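Local structure of glycoside hydrolase family 31 (Trueperella pyogenes, 5I0E) at the alpha-D-glucopyranose site. The protein degrades cycloalternan as a glycoside hydrolase of family 31, and binds isomaltose in its active site. Numbering follows the deposited sequence.

The alpha-D-glucopyranose site. Residues 302, 330-331, 335, 338, 387, 430-431, 465, 467, 516, 529, 532, 565, 591. With GLC (alpha-D-glucopyranose), chain B; GLC (alpha-D-glucopyranose), chain C.
Isomaltose, two alpha-D-glucopyranose units joined from O6 of GLC (chain B) to C1 of GLC (chain C), fills a pocket closed around the reducing unit: protein hides 232 of the 237 Å² of chain B, but 201 of 252 Å² of chain C. The more open side is probably the O2/O3 edge of chain C, which faces carbons of Trp430 and Phe431. Trp387 makes the floor under the linkage; C6 of chain C lies over one face near the rim, and C6 of chain B sits above the same face, just beyond the NE1 rim. Poorly ordered Trp430 flanks the sugars roughly at right angles to that floor, edge-on, with C5 of chain B in its ring plane. Asp467, the family nucleophile, lies by the anomeric carbon; Trp387 NE1 holds its OD2 (2.8 Å) from above the carboxylate plane. Asp532, the expected acid/base, uses syn lone pairs, OD1 to O2 (2.6 Å) and OD2 to O1 (3.0 Å) of chain B. At the inner wall, Glu330 reaches in extended (chi2 -167°): OE1 takes O4 of chain B on its syn lone pair (2.6 Å) and Asn302 ND2 on its anti lone pair, nearly straight (172° at H), while OE2 meets Lys465 NZ in a salt bridge (2.7 Å). An alanine here would probably loosen O4 and leave Lys465 and Asn302 less firmly placed. His591 NE2 also contacts O4 (3.0 Å), its ring edge-on to the sugar. Asn302 ND2 donates to O5 of chain C, and Glu335, bent at chi2 (-62°), closes the far end, OE1 on O4 and OE2 on O6 (2.6 Å). In the TIM-barrel domain, Asn302, Glu330, Trp387, Lys465, Asp467, Asp532 and His591 lie in or just after strands; Glu335 and Trp430 come from longer loops.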
ATOM      1  N   ASN A 302       8.116  17.250   4.003  1.00 27.61           N
ATOM      2  CA  ASN A 302       8.273  16.839   5.402  1.00 27.47           C
ATOM      3  C   ASN A 302       8.945  17.896   6.295  1.00 27.48           C
ATOM      4  O   ASN A 302       8.708  17.933   7.482  1.00 27.12           O
ATOM      5  CB  ASN A 302       9.013  15.508   5.523  1.00 27.91           C
ATOM      6  CG  ASN A 302       8.946  14.944   6.929  1.00 28.54           C
ATOM      7  OD1 ASN A 302       9.850  15.147   7.714  1.00 29.46           O
ATOM      8  ND2 ASN A 302       7.831  14.314   7.274  1.00 28.67           N
ATOM      9  N   GLU A 330       3.104  17.197   7.607  1.00 23.05           N
ATOM     10  CA  GLU A 330       3.489  15.929   8.228  1.00 23.38           C
ATOM     11  C   GLU A 330       4.077  16.166   9.599  1.00 23.94           C
ATOM     12  O   GLU A 330       3.616  15.588  10.581  1.00 24.09           O
ATOM     13  CB  GLU A 330       4.451  15.151   7.329  1.00 23.26           C
ATOM     14  CG  GLU A 330       3.778  14.679   6.046  1.00 22.89           C
ATOM     15  CD  GLU A 330       4.595  13.642   5.295  1.00 22.85           C
ATOM     16  OE1 GLU A 330       5.838  13.655   5.420  1.00 23.36           O
ATOM     17  OE2 GLU A 330       4.002  12.832   4.568  1.00 22.17           O
ATOM     18  N   ALA A 331       5.079  17.036   9.664  1.00 24.68           N
ATOM     19  CA  ALA A 331       5.758  17.343  10.918  1.00 25.28           C
ATOM     20  C   ALA A 331       5.046  18.513  11.602  1.00 26.05           C
ATOM     21  O   ALA A 331       5.570  19.634  11.665  1.00 26.58           O
ATOM     22  CB  ALA A 331       7.198  17.670  10.634  1.00 25.85           C
ATOM     23  N   GLU A 335       5.564  14.956  17.912  1.00 31.67           N
ATOM     24  CA  GLU A 335       6.383  13.789  17.540  1.00 32.05           C
ATOM     25  C   GLU A 335       6.420  12.684  18.619  1.00 33.31           C
ATOM     26  O   GLU A 335       7.317  11.830  18.624  1.00 34.80           O
ATOM     27  CB  GLU A 335       7.807  14.249  17.139  1.00 32.53           C
ATOM     28  CG  GLU A 335       7.847  15.117  15.871  1.00 31.92           C
ATOM     29  CD  GLU A 335       7.341  14.387  14.614  1.00 31.53           C
ATOM     30  OE1 GLU A 335       7.521  13.151  14.500  1.00 30.67           O
ATOM     31  OE2 GLU A 335       6.761  15.050  13.719  1.00 31.98           O
ATOM     32  N   PHE A 338       1.177  12.380  18.292  1.00 30.43           N
ATOM     33  CA  PHE A 338       0.509  12.726  17.025  1.00 29.23           C
ATOM     34  C   PHE A 338      -0.951  13.168  17.146  1.00 29.55           C
ATOM     35  O   PHE A 338      -1.791  12.899  16.279  1.00 29.41           O
ATOM     36  CB  PHE A 338       0.717  11.586  16.028  1.00 28.51           C
ATOM     37  CG  PHE A 338       2.177  11.289  15.810  1.00 28.14           C
ATOM     38  CD1 PHE A 338       2.939  12.104  14.982  1.00 27.42           C
ATOM     39  CD2 PHE A 338       2.809  10.261  16.511  1.00 28.38           C
ATOM     40  CE1 PHE A 338       4.299  11.879  14.820  1.00 27.66           C
ATOM     41  CE2 PHE A 338       4.166  10.028  16.361  1.00 28.47           C
ATOM     42  CZ  PHE A 338       4.917  10.837  15.509  1.00 28.14           C
ATOM     43  N   TRP A 387      -0.767  14.480   8.856  1.00 24.08           N
ATOM     44  CA  TRP A 387      -0.261  13.111   8.792  1.00 23.34           C
ATOM     45  C   TRP A 387      -0.634  12.376  10.066  1.00 23.63           C
ATOM     46  O   TRP A 387      -0.743  12.979  11.141  1.00 23.51           O
ATOM     47  CB  TRP A 387       1.259  13.190   8.625  1.00 23.19           C
ATOM     48  CG  TRP A 387       2.047  11.952   8.502  1.00 22.99           C
ATOM     49  CD1 TRP A 387       2.431  11.352   7.340  1.00 22.94           C
ATOM     50  CD2 TRP A 387       2.638  11.207   9.557  1.00 23.01           C
ATOM     51  NE1 TRP A 387       3.192  10.254   7.607  1.00 23.17           N
ATOM     52  CE2 TRP A 387       3.355  10.144   8.958  1.00 23.34           C
ATOM     53  CE3 TRP A 387       2.641  11.331  10.950  1.00 23.09           C
ATOM     54  CZ2 TRP A 387       4.066   9.184   9.709  1.00 23.76           C
ATOM     55  CZ3 TRP A 387       3.326  10.398  11.700  1.00 23.66           C
ATOM     56  CH2 TRP A 387       4.041   9.321  11.075  1.00 24.06           C
ATOM     57  N   TRP A 430      11.418   0.834  12.320  1.00 71.89           N
ATOM     58  CA  TRP A 430      10.703   2.139  12.345  1.00 70.91           C
ATOM     59  C   TRP A 430       9.658   2.065  13.468  1.00 65.31           C
ATOM     60  O   TRP A 430       8.823   1.158  13.460  1.00 64.39           O
ATOM     61  CB  TRP A 430      10.044   2.369  10.950  1.00 74.19           C
ATOM     62  CG  TRP A 430       9.013   3.527  10.724  1.00 75.92           C
ATOM     63  CD1 TRP A 430       7.760   3.680  11.309  1.00 74.18           C
ATOM     64  CD2 TRP A 430       9.126   4.601   9.759  1.00 78.45           C
ATOM     65  NE1 TRP A 430       7.129   4.809  10.803  1.00 74.74           N
ATOM     66  CE2 TRP A 430       7.937   5.389   9.857  1.00 76.67           C
ATOM     67  CE3 TRP A 430      10.131   4.990   8.840  1.00 81.16           C
ATOM     68  CZ2 TRP A 430       7.731   6.541   9.078  1.00 77.41           C
ATOM     69  CZ3 TRP A 430       9.925   6.139   8.061  1.00 81.52           C
ATOM     70  CH2 TRP A 430       8.731   6.900   8.190  1.00 80.27           C
ATOM     71  N   PHE A 431       9.718   2.988  14.436  1.00 48.20           N
ATOM     72  CA  PHE A 431       8.792   3.025  15.606  1.00 46.96           C
ATOM     73  C   PHE A 431       8.856   1.680  16.358  1.00 46.72           C
ATOM     74  O   PHE A 431       7.848   0.973  16.473  1.00 45.24           O
ATOM     75  CB  PHE A 431       7.323   3.326  15.210  1.00 45.30           C
ATOM     76  CG  PHE A 431       7.009   4.775  14.916  1.00 44.03           C
ATOM     77  CD1 PHE A 431       7.885   5.598  14.239  1.00 44.36           C
ATOM     78  CD2 PHE A 431       5.765   5.288  15.258  1.00 44.65           C
ATOM     79  CE1 PHE A 431       7.548   6.908  13.939  1.00 44.25           C
ATOM     80  CE2 PHE A 431       5.418   6.603  14.971  1.00 43.82           C
ATOM     81  CZ  PHE A 431       6.313   7.411  14.302  1.00 43.99           C
ATOM     82  N   LYS A 465      -3.549  12.516   6.213  1.00 25.21           N
ATOM     83  CA  LYS A 465      -2.687  11.604   5.502  1.00 24.66           C
ATOM     84  C   LYS A 465      -2.489  10.377   6.423  1.00 24.69           C
ATOM     85  O   LYS A 465      -1.617  10.349   7.298  1.00 24.80           O
ATOM     86  CB  LYS A 465      -1.373  12.286   5.081  1.00 24.24           C
ATOM     87  CG  LYS A 465      -0.396  11.368   4.393  1.00 24.25           C
ATOM     88  CD  LYS A 465       0.772  12.135   3.782  1.00 24.49           C
ATOM     89  CE  LYS A 465       1.645  11.175   2.976  1.00 24.57           C
ATOM     90  NZ  LYS A 465       2.846  11.777   2.344  1.00 24.75           N
ATOM     91  N   ASP A 467      -1.043   7.401   6.886  1.00 24.93           N
ATOM     92  CA  ASP A 467       0.146   6.705   6.424  1.00 25.54           C
ATOM     93  C   ASP A 467       0.286   5.426   7.226  1.00 26.39           C
ATOM     94  O   ASP A 467      -0.344   5.297   8.273  1.00 26.84           O
ATOM     95  CB  ASP A 467       1.317   7.630   6.652  1.00 25.73           C
ATOM     96  CG  ASP A 467       2.620   7.100   6.150  1.00 26.49           C
ATOM     97  OD1 ASP A 467       2.695   6.263   5.213  1.00 27.11           O
ATOM     98  OD2 ASP A 467       3.607   7.581   6.713  1.00 27.40           O
ATOM     99  N   ARG A 516      -1.498   4.956   1.784  1.00 27.28           N
ATOM    100  CA  ARG A 516      -0.653   4.197   0.877  1.00 28.29           C
ATOM    101  C   ARG A 516      -0.921   2.704   0.910  1.00 29.19           C
ATOM    102  O   ARG A 516      -0.667   2.035  -0.081  1.00 29.18           O
ATOM    103  CB  ARG A 516       0.827   4.476   1.124  1.00 28.63           C
ATOM    104  CG  ARG A 516       1.420   3.711   2.282  1.00 30.15           C
ATOM    105  CD  ARG A 516       2.820   4.156   2.635  1.00 30.43           C
ATOM    106  NE  ARG A 516       3.263   3.400   3.792  1.00 32.25           N
ATOM    107  CZ  ARG A 516       4.434   3.540   4.397  1.00 33.10           C
ATOM    108  NH1 ARG A 516       5.337   4.411   3.966  1.00 33.54           N
ATOM    109  NH2 ARG A 516       4.708   2.794   5.449  1.00 34.35           N
ATOM    110  N   TRP A 529      -2.036   7.127  -2.508  1.00 26.38           N
ATOM    111  CA  TRP A 529      -0.798   7.503  -3.238  1.00 25.87           C
ATOM    112  C   TRP A 529       0.128   6.306  -3.280  1.00 25.90           C
ATOM    113  O   TRP A 529       0.016   5.419  -2.446  1.00 25.53           O
ATOM    114  CB  TRP A 529      -0.113   8.767  -2.658  1.00 25.54           C
ATOM    115  CG  TRP A 529       0.989   8.586  -1.605  1.00 25.66           C
ATOM    116  CD1 TRP A 529       2.329   8.666  -1.814  1.00 25.98           C
ATOM    117  CD2 TRP A 529       0.827   8.367  -0.196  1.00 26.08           C
ATOM    118  NE1 TRP A 529       3.019   8.470  -0.642  1.00 25.63           N
ATOM    119  CE2 TRP A 529       2.120   8.279   0.367  1.00 26.01           C
ATOM    120  CE3 TRP A 529      -0.295   8.262   0.661  1.00 26.39           C
ATOM    121  CZ2 TRP A 529       2.330   8.076   1.741  1.00 26.16           C
ATOM    122  CZ3 TRP A 529      -0.084   8.058   2.023  1.00 26.20           C
ATOM    123  CH2 TRP A 529       1.216   7.955   2.545  1.00 26.04           C
ATOM    124  N   ASP A 532       6.707   5.460  -1.353  1.00 27.84           N
ATOM    125  CA  ASP A 532       8.051   6.021  -1.309  1.00 28.30           C
ATOM    126  C   ASP A 532       8.901   5.594  -2.488  1.00 29.41           C
ATOM    127  O   ASP A 532       9.042   4.395  -2.742  1.00 30.67           O
ATOM    128  CB  ASP A 532       8.744   5.560  -0.016  1.00 28.78           C
ATOM    129  CG  ASP A 532       8.056   6.070   1.236  1.00 28.80           C
ATOM    130  OD1 ASP A 532       7.171   6.947   1.122  1.00 28.71           O
ATOM    131  OD2 ASP A 532       8.390   5.601   2.344  1.00 29.39           O
ATOM    132  N   PHE A 565      10.319  11.446  -4.047  1.00 26.68           N
ATOM    133  CA  PHE A 565      10.429  12.228  -2.811  1.00 27.17           C
ATOM    134  C   PHE A 565      11.758  12.065  -2.060  1.00 28.31           C
ATOM    135  O   PHE A 565      12.077  12.912  -1.236  1.00 29.50           O
ATOM    136  CB  PHE A 565       9.193  11.978  -1.911  1.00 27.12           C
ATOM    137  CG  PHE A 565       9.412  11.043  -0.727  1.00 27.11           C
ATOM    138  CD1 PHE A 565       9.958   9.779  -0.887  1.00 27.75           C
ATOM    139  CD2 PHE A 565       8.978  11.411   0.546  1.00 27.07           C
ATOM    140  CE1 PHE A 565      10.114   8.914   0.207  1.00 28.18           C
ATOM    141  CE2 PHE A 565       9.127  10.548   1.648  1.00 27.60           C
ATOM    142  CZ  PHE A 565       9.697   9.298   1.477  1.00 27.61           C
ATOM    143  N   HIS A 591       5.995  16.126  -3.043  1.00 26.48           N
ATOM    144  CA  HIS A 591       6.300  15.798  -1.683  1.00 26.10           C
ATOM    145  C   HIS A 591       7.836  15.605  -1.587  1.00 26.26           C
ATOM    146  O   HIS A 591       8.496  15.377  -2.617  1.00 25.48           O
ATOM    147  CB  HIS A 591       5.566  14.516  -1.305  1.00 25.86           C
ATOM    148  CG  HIS A 591       5.784  14.092   0.116  1.00 26.10           C
ATOM    149  ND1 HIS A 591       5.721  14.978   1.169  1.00 26.27           N
ATOM    150  CD2 HIS A 591       6.025  12.873   0.662  1.00 26.30           C
ATOM    151  CE1 HIS A 591       5.955  14.333   2.300  1.00 26.30           C
ATOM    152  NE2 HIS A 591       6.133  13.053   2.023  1.00 26.36           N
TER
HETATM  153  C1  GLC B   1       6.261   7.536   5.302  1.00 30.33           C
HETATM  154  C2  GLC B   1       5.538   8.155   4.109  1.00 30.01           C
HETATM  155  C3  GLC B   1       6.246   9.418   3.639  1.00 28.76           C
HETATM  156  C4  GLC B   1       6.334  10.403   4.805  1.00 28.34           C
HETATM  157  C5  GLC B   1       7.014   9.761   6.009  1.00 27.81           C
HETATM  158  C6  GLC B   1       6.913  10.724   7.192  1.00 27.56           C
HETATM  159  O1  GLC B   1       7.528   7.082   4.842  1.00 37.91           O
HETATM  160  O2  GLC B   1       5.458   7.200   3.053  1.00 29.35           O
HETATM  161  O3  GLC B   1       5.504   9.996   2.560  1.00 27.95           O
HETATM  162  O4  GLC B   1       7.031  11.607   4.433  1.00 26.62           O
HETATM  163  O5  GLC B   1       6.429   8.496   6.353  1.00 28.79           O
HETATM  164  O6  GLC B   1       7.728  10.249   8.276  1.00 27.70           O
HETATM  165  C1  GLC C   2       8.572  11.278   8.791  1.00 27.98           C
HETATM  166  C2  GLC C   2       9.552  10.688   9.799  1.00 28.64           C
HETATM  167  C3  GLC C   2       8.806  10.243  11.057  1.00 28.11           C
HETATM  168  C4  GLC C   2       8.002  11.407  11.620  1.00 27.73           C
HETATM  169  C5  GLC C   2       7.042  11.899  10.540  1.00 28.19           C
HETATM  170  C6  GLC C   2       6.218  13.098  10.970  1.00 27.99           C
HETATM  171  O2  GLC C   2      10.245   9.577   9.214  1.00 28.18           O
HETATM  172  O3  GLC C   2       9.737   9.765  12.024  1.00 27.35           O
HETATM  173  O4  GLC C   2       7.307  10.997  12.800  1.00 26.59           O
HETATM  174  O5  GLC C   2       7.792  12.301   9.385  1.00 29.16           O
HETATM  175  O6  GLC C   2       7.088  14.204  11.235  1.00 28.25           O
HETATM  176  O   HOH W   1       5.729   9.075   0.028  1.00 18.89           O
HETATM  177  O   HOH W   2       9.595  14.643  10.432  1.00 27.62           O